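Local coordinates for hypothetical protein Atu0492 (PDB 2GMY) that is of unknown function but belongs to the carboxymuconolactone decarboxylase family and is a putative AhpD-like antioxidant defence protein, at residues T3-A8 / V138-Q143; K16-L21 / N131-I136. All coordinates share one frame; numbering follows the deposited sequence.

Contact 1 of 2, residues T3-A8 / V138-Q143; sequences TRINYA and VGFRSQ
Thr3 meets the turn that ends helix 117-139 through its backbone and its hydroxyl: its CA lies 3.5 Å from Arg141 O in a CA-H...O contact, and its OG1 and Gln143 N are joined through one water. Arg4 carries most of the polar contact. Its N donates to Phe140 O at 2.9 Å with an N-H...O angle of 165°. The chain runs extended from CG to NE, which carries NE out to the helix end, and NH1 donates to Gly139 O at 2.8 Å. This oxygen sits at the guanidinium edge, in its plane, although the donor stands above the carbonyl plane. One guanidinium face is covered by Arg141, whose chain bends at chi2; the two groups stack with centres 3.8 Å apart and planes 26° apart. Two like charges so close would probably repel, and neighbours probably offset part of this: Arg4 NH2 has a salt bridge to Asp105 OD1 of the second subunit, while Arg141 NH1 donates to Val138 O and to Gly102 O of that subunit. Ile5 brings CD1 to Phe140 CE1, and a second water links Ile5 O to Ser142 OG. Tyr7 is the last residue of the segment to touch the turn, with CD2 3.6 Å from Phe140 CD2, the two rings oblique at 35°, and Ser142 OG lies at the Tyr7 ring edge. The turn held in this way is a Schellman motif: Arg141, at positive phi, is its C-prime residue, with Ser142 N bonded to Ala137 O and Arg141 N to Val138 O.

Contact 2 of 2, residues K16-L21 / N131-I136; sequences KAVMAL and NTWNRI
Val18 packs one methyl onto the indole of Trp133, and this is the tight part of the contact. Its CG1, anti to the backbone N, lies 3.5 Å from the centroid of the six-membered ring and 19° off the ring normal, the geometry of a CH-pi contact. The nearest atom is Trp133 CZ2, 3.3 Å from Val18 CG1. The other methyl, Val18 CG2, meets Ile136 CD1 tip to tip at 4.1 Å. Thr132 CG2 approaches Val18 CG1 more loosely, at 4.2 Å. On the looser, partly exposed side, Met19 bends at chi2 and chi3 and crosses the indole at about a right angle. Its SD comes to 3.5 Å from Trp133 CH2 but lies 69° off the ring normal, an oblique Met-aromatic contact. The two helical segments run roughly antiparallel, 147° between their N-to-C directions, with axes 11.3 Å apart, a separation bridged by side chains alone. The indole N-H is engaged beyond the two segments, Trp133 NE1 donating to Glu22 OE1 on helix 12-26, the helix that also carries Val18. Helix 12-26 therefore holds Trp133 by a polar bond at its nitrogen, a methyl over its face and the Met19 sulfur set obliquely to the ring. Between the segments themselves the chemistry is apolar, which implies cohesion through dispersion and burial, with the directional bond to Glu22 likely to limit how the indole can turn.

Overall arrangement
Both contacts use helix 117-139, contact 2 along its later turns and contact 1 at its C-terminal end, and their centres are about 13 Å apart. On the other side, helices 7-10 and 12-26 follow each other in the chain, so the N-terminal part of the chain is laid against this helix twice. Contact 2 is nested inside the loop closed by contact 1. They meet directly where Tyr7 CE2 packs on Ile136 CG2 at 3.7 Å. Contact 2 lies deeper, its centre about 12 Å from the chain centre against 19 Å for contact 1. Both touch the second subunit, so the docking of the N-terminal region on the last helix borders a subunit interface of the six-chain assembly.

Contact 1 of 2, residues T3-A8 / V138-Q143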
loop_
_atom_site.group_PDB
_atom_site.type_symbol
_atom_site.label_atom_id
_atom_site.label_comp_id
_atom_site.label_asym_id
_atom_site.label_seq_id
_atom_site.Cartn_x
_atom_site.Cartn_y
_atom_site.Cartn_z
ATOM N N THR A 3 8.686 23.808 15.153
ATOM C CA THR A 3 8.543 22.778 16.171
ATOM C C THR A 3 7.162 22.859 16.833
ATOM O O THR A 3 6.646 23.949 17.099
ATOM C CB THR A 3 9.664 22.937 17.214
ATOM O OG1 THR A 3 10.930 22.918 16.538
ATOM C CG2 THR A 3 9.636 21.828 18.245
ATOM N N ARG A 4 6.557 21.702 17.085
ATOM C CA ARG A 4 5.238 21.660 17.716
ATOM C C ARG A 4 5.339 21.773 19.234
ATOM O O ARG A 4 4.649 22.593 19.852
ATOM C CB ARG A 4 4.489 20.380 17.325
ATOM C CG ARG A 4 4.005 20.344 15.884
ATOM C CD ARG A 4 3.450 18.970 15.538
ATOM N NE ARG A 4 2.771 18.950 14.247
ATOM C CZ ARG A 4 2.471 17.843 13.572
ATOM N NH1 ARG A 4 2.808 16.652 14.061
ATOM N NH2 ARG A 4 1.841 17.919 12.399
ATOM N N ILE A 5 6.188 20.939 19.831
ATOM C CA ILE A 5 6.393 20.917 21.277
ATOM C C ILE A 5 7.879 20.742 21.583
ATOM O O ILE A 5 8.558 19.935 20.937
ATOM C CB ILE A 5 5.598 19.765 21.969
ATOM C CG1 ILE A 5 4.089 19.915 21.749
ATOM C CG2 ILE A 5 5.886 19.720 23.476
ATOM C CD1 ILE A 5 3.288 18.678 22.132
ATOM N N ASN A 6 8.378 21.520 22.545
ATOM C CA ASN A 6 9.676 21.266 23.154
ATOM C C ASN A 6 9.459 20.171 24.187
ATOM O O ASN A 6 9.099 20.441 25.341
ATOM C CB ASN A 6 10.235 22.532 23.809
ATOM C CG ASN A 6 11.656 22.353 24.322
ATOM O OD1 ASN A 6 12.046 21.271 24.765
ATOM N ND2 ASN A 6 12.437 23.428 24.273
ATOM N N TYR A 7 9.650 18.931 23.756
ATOM C CA TYR A 7 9.230 17.795 24.564
ATOM C C TYR A 7 10.096 17.586 25.805
ATOM O O TYR A 7 9.605 17.124 26.837
ATOM C CB TYR A 7 9.112 16.524 23.713
ATOM C CG TYR A 7 10.361 16.153 22.958
ATOM C CD1 TYR A 7 11.336 15.349 23.547
ATOM C CD2 TYR A 7 10.562 16.587 21.644
ATOM C CE1 TYR A 7 12.487 14.997 22.864
ATOM C CE2 TYR A 7 11.713 16.235 20.945
ATOM C CZ TYR A 7 12.673 15.441 21.565
ATOM O OH TYR A 7 13.822 15.080 20.896
ATOM N N ALA A 8 11.375 17.955 25.709
ATOM C CA ALA A 8 12.290 17.874 26.847
ATOM C C ALA A 8 11.844 18.815 27.971
ATOM O O ALA A 8 12.008 18.501 29.149
ATOM C CB ALA A 8 13.719 18.193 26.410
ATOM N N VAL A 138 9.358 13.241 14.565
ATOM C CA VAL A 138 8.413 13.574 13.501
ATOM C C VAL A 138 7.107 14.082 14.123
ATOM O O VAL A 138 6.552 15.106 13.692
ATOM C CB VAL A 138 8.179 12.379 12.555
ATOM C CG1 VAL A 138 7.127 12.714 11.501
ATOM C CG2 VAL A 138 9.489 11.990 11.880
ATOM N N GLY A 139 6.632 13.371 15.142
ATOM C CA GLY A 139 5.429 13.766 15.860
ATOM C C GLY A 139 5.447 15.204 16.353
ATOM O O GLY A 139 4.430 15.902 16.273
ATOM N N PHE A 140 6.597 15.663 16.838
ATOM C CA PHE A 140 6.688 17.029 17.382
ATOM C C PHE A 140 7.401 18.003 16.440
ATOM O O PHE A 140 7.746 19.123 16.835
ATOM C CB PHE A 140 7.326 17.009 18.777
ATOM C CG PHE A 140 6.553 16.165 19.777
ATOM C CD1 PHE A 140 5.165 16.085 19.711
ATOM C CD2 PHE A 140 7.215 15.456 20.770
ATOM C CE1 PHE A 140 4.444 15.300 20.618
ATOM C CE2 PHE A 140 6.503 14.677 21.691
ATOM C CZ PHE A 140 5.117 14.603 21.613
ATOM N N ARG A 141 7.614 17.566 15.202
ATOM C CA ARG A 141 8.265 18.377 14.174
ATOM C C ARG A 141 9.611 18.988 14.613
ATOM O O ARG A 141 9.883 20.168 14.339
ATOM C CB ARG A 141 7.300 19.476 13.677
ATOM C CG ARG A 141 6.035 18.958 12.966
ATOM C CD ARG A 141 6.368 18.310 11.628
ATOM N NE ARG A 141 5.203 18.036 10.775
ATOM C CZ ARG A 141 4.642 16.835 10.629
ATOM N NH1 ARG A 141 5.112 15.788 11.301
ATOM N NH2 ARG A 141 3.601 16.674 9.810
ATOM N N SER A 142 10.458 18.180 15.253
ATOM C CA SER A 142 11.797 18.625 15.654
ATOM C C SER A 142 12.580 19.068 14.424
ATOM O O SER A 142 12.515 18.425 13.382
ATOM C CB SER A 142 12.538 17.514 16.400
ATOM O OG SER A 142 11.778 17.091 17.515
ATOM N N GLN A 143 13.313 20.178 14.559
ATOM C CA GLN A 143 14.054 20.789 13.446
ATOM C C GLN A 143 15.565 20.599 13.613
ATOM O O GLN A 143 16.137 21.046 14.607
ATOM C CB GLN A 143 13.733 22.295 13.375
ATOM C CG GLN A 143 12.256 22.615 13.152
ATOM C CD GLN A 143 11.766 22.166 11.785
ATOM O OE1 GLN A 143 12.311 22.567 10.754
ATOM N NE2 GLN A 143 10.739 21.316 11.772
HETATM O O HOH W 1 13.240 21.707 16.919
HETATM O O HOH W 2 10.711 18.978 18.941
#

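Contact 2 of 2, residues K16-L21 / N131-I136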
loop_
_atom_site.group_PDB
_atom_site.type_symbol
_atom_site.label_atom_id
_atom_site.label_comp_id
_atom_site.label_asym_id
_atom_site.label_seq_id
_atom_site.Cartn_x
_atom_site.Cartn_y
_atom_site.Cartn_z
ATOM N N LYS A 16 13.684 11.814 30.019
ATOM C CA LYS A 16 14.700 11.051 30.747
ATOM C C LYS A 16 14.513 9.549 30.568
ATOM O O LYS A 16 15.488 8.810 30.438
ATOM C CB LYS A 16 14.685 11.409 32.237
ATOM C CG LYS A 16 15.280 12.765 32.557
ATOM C CD LYS A 16 15.234 13.009 34.057
ATOM C CE LYS A 16 15.510 14.472 34.407
ATOM N NZ LYS A 16 15.663 14.646 35.877
ATOM N N ALA A 17 13.256 9.102 30.531
ATOM C CA ALA A 17 12.962 7.678 30.380
ATOM C C ALA A 17 13.424 7.179 29.018
ATOM O O ALA A 17 14.019 6.123 28.924
ATOM C CB ALA A 17 11.491 7.393 30.580
ATOM N N VAL A 18 13.162 7.954 27.963
ATOM C CA VAL A 18 13.641 7.566 26.636
ATOM C C VAL A 18 15.162 7.635 26.581
ATOM O O VAL A 18 15.793 6.757 25.995
ATOM C CB VAL A 18 12.988 8.390 25.497
ATOM C CG1 VAL A 18 13.494 7.918 24.145
ATOM C CG2 VAL A 18 11.479 8.262 25.533
ATOM N N MET A 19 15.746 8.645 27.230
ATOM C CA MET A 19 17.211 8.763 27.303
ATOM C C MET A 19 17.877 7.588 28.028
ATOM O O MET A 19 18.998 7.193 27.668
ATOM C CB MET A 19 17.639 10.099 27.928
ATOM C CG MET A 19 17.498 11.297 27.000
ATOM S SD MET A 19 18.402 11.260 25.393
ATOM C CE MET A 19 19.973 10.507 25.769
ATOM N N ALA A 20 17.187 7.019 29.020
ATOM C CA ALA A 20 17.702 5.835 29.720
ATOM C C ALA A 20 17.755 4.628 28.781
ATOM O O ALA A 20 18.721 3.851 28.794
ATOM C CB ALA A 20 16.887 5.535 30.969
ATOM N N LEU A 21 16.723 4.475 27.952
ATOM C CA LEU A 21 16.724 3.373 26.986
ATOM C C LEU A 21 17.841 3.560 25.964
ATOM O O LEU A 21 18.548 2.602 25.616
ATOM C CB LEU A 21 15.367 3.241 26.289
ATOM C CG LEU A 21 15.264 2.122 25.242
ATOM C CD1 LEU A 21 15.646 0.753 25.803
ATOM C CD2 LEU A 21 13.851 2.094 24.654
ATOM N N ASN A 131 12.874 3.656 16.606
ATOM C CA ASN A 131 11.494 3.832 16.168
ATOM C C ASN A 131 10.707 4.765 17.105
ATOM O O ASN A 131 9.801 5.485 16.670
ATOM C CB ASN A 131 10.804 2.479 15.991
ATOM C CG ASN A 131 10.940 1.969 14.576
ATOM O OD1 ASN A 131 10.135 2.297 13.702
ATOM N ND2 ASN A 131 11.991 1.195 14.325
ATOM N N THR A 132 11.090 4.766 18.386
ATOM C CA THR A 132 10.516 5.687 19.360
ATOM C C THR A 132 11.014 7.117 19.102
ATOM O O THR A 132 10.208 8.050 19.004
ATOM C CB THR A 132 10.798 5.214 20.794
ATOM O OG1 THR A 132 10.020 4.028 21.042
ATOM C CG2 THR A 132 10.390 6.282 21.813
ATOM N N TRP A 133 12.326 7.299 18.985
ATOM C CA TRP A 133 12.855 8.640 18.692
ATOM C C TRP A 133 12.255 9.208 17.404
ATOM O O TRP A 133 11.892 10.385 17.350
ATOM C CB TRP A 133 14.378 8.631 18.570
ATOM C CG TRP A 133 15.115 8.490 19.858
ATOM C CD1 TRP A 133 15.947 7.466 20.215
ATOM C CD2 TRP A 133 15.125 9.419 20.952
ATOM N NE1 TRP A 133 16.469 7.698 21.472
ATOM C CE2 TRP A 133 15.977 8.887 21.945
ATOM C CE3 TRP A 133 14.490 10.648 21.189
ATOM C CZ2 TRP A 133 16.220 9.549 23.173
ATOM C CZ3 TRP A 133 14.722 11.303 22.405
ATOM C CH2 TRP A 133 15.579 10.750 23.380
ATOM N N ASN A 134 12.155 8.384 16.360
ATOM C CA ASN A 134 11.547 8.849 15.096
ATOM C C ASN A 134 10.113 9.355 15.286
ATOM O O ASN A 134 9.707 10.368 14.698
ATOM C CB ASN A 134 11.548 7.747 14.042
ATOM C CG ASN A 134 12.953 7.333 13.584
ATOM O OD1 ASN A 134 13.967 8.046 13.772
ATOM N ND2 ASN A 134 13.012 6.180 12.946
ATOM N N ARG A 135 9.340 8.633 16.095
ATOM C CA ARG A 135 7.957 9.028 16.353
ATOM C C ARG A 135 7.856 10.324 17.145
ATOM O O ARG A 135 6.990 11.160 16.876
ATOM C CB ARG A 135 7.207 7.878 17.032
ATOM C CG ARG A 135 6.915 6.762 16.041
ATOM C CD ARG A 135 6.442 5.441 16.653
ATOM N NE ARG A 135 5.938 4.593 15.567
ATOM C CZ ARG A 135 6.719 3.902 14.733
ATOM N NH1 ARG A 135 8.051 3.908 14.873
ATOM N NH2 ARG A 135 6.165 3.204 13.752
ATOM N N ILE A 136 8.755 10.492 18.115
ATOM C CA ILE A 136 8.833 11.728 18.884
ATOM C C ILE A 136 9.249 12.894 17.992
ATOM O O ILE A 136 8.594 13.940 17.986
ATOM C CB ILE A 136 9.799 11.572 20.082
ATOM C CG1 ILE A 136 9.214 10.569 21.085
ATOM C CG2 ILE A 136 10.087 12.924 20.757
ATOM C CD1 ILE A 136 10.235 10.044 22.107
#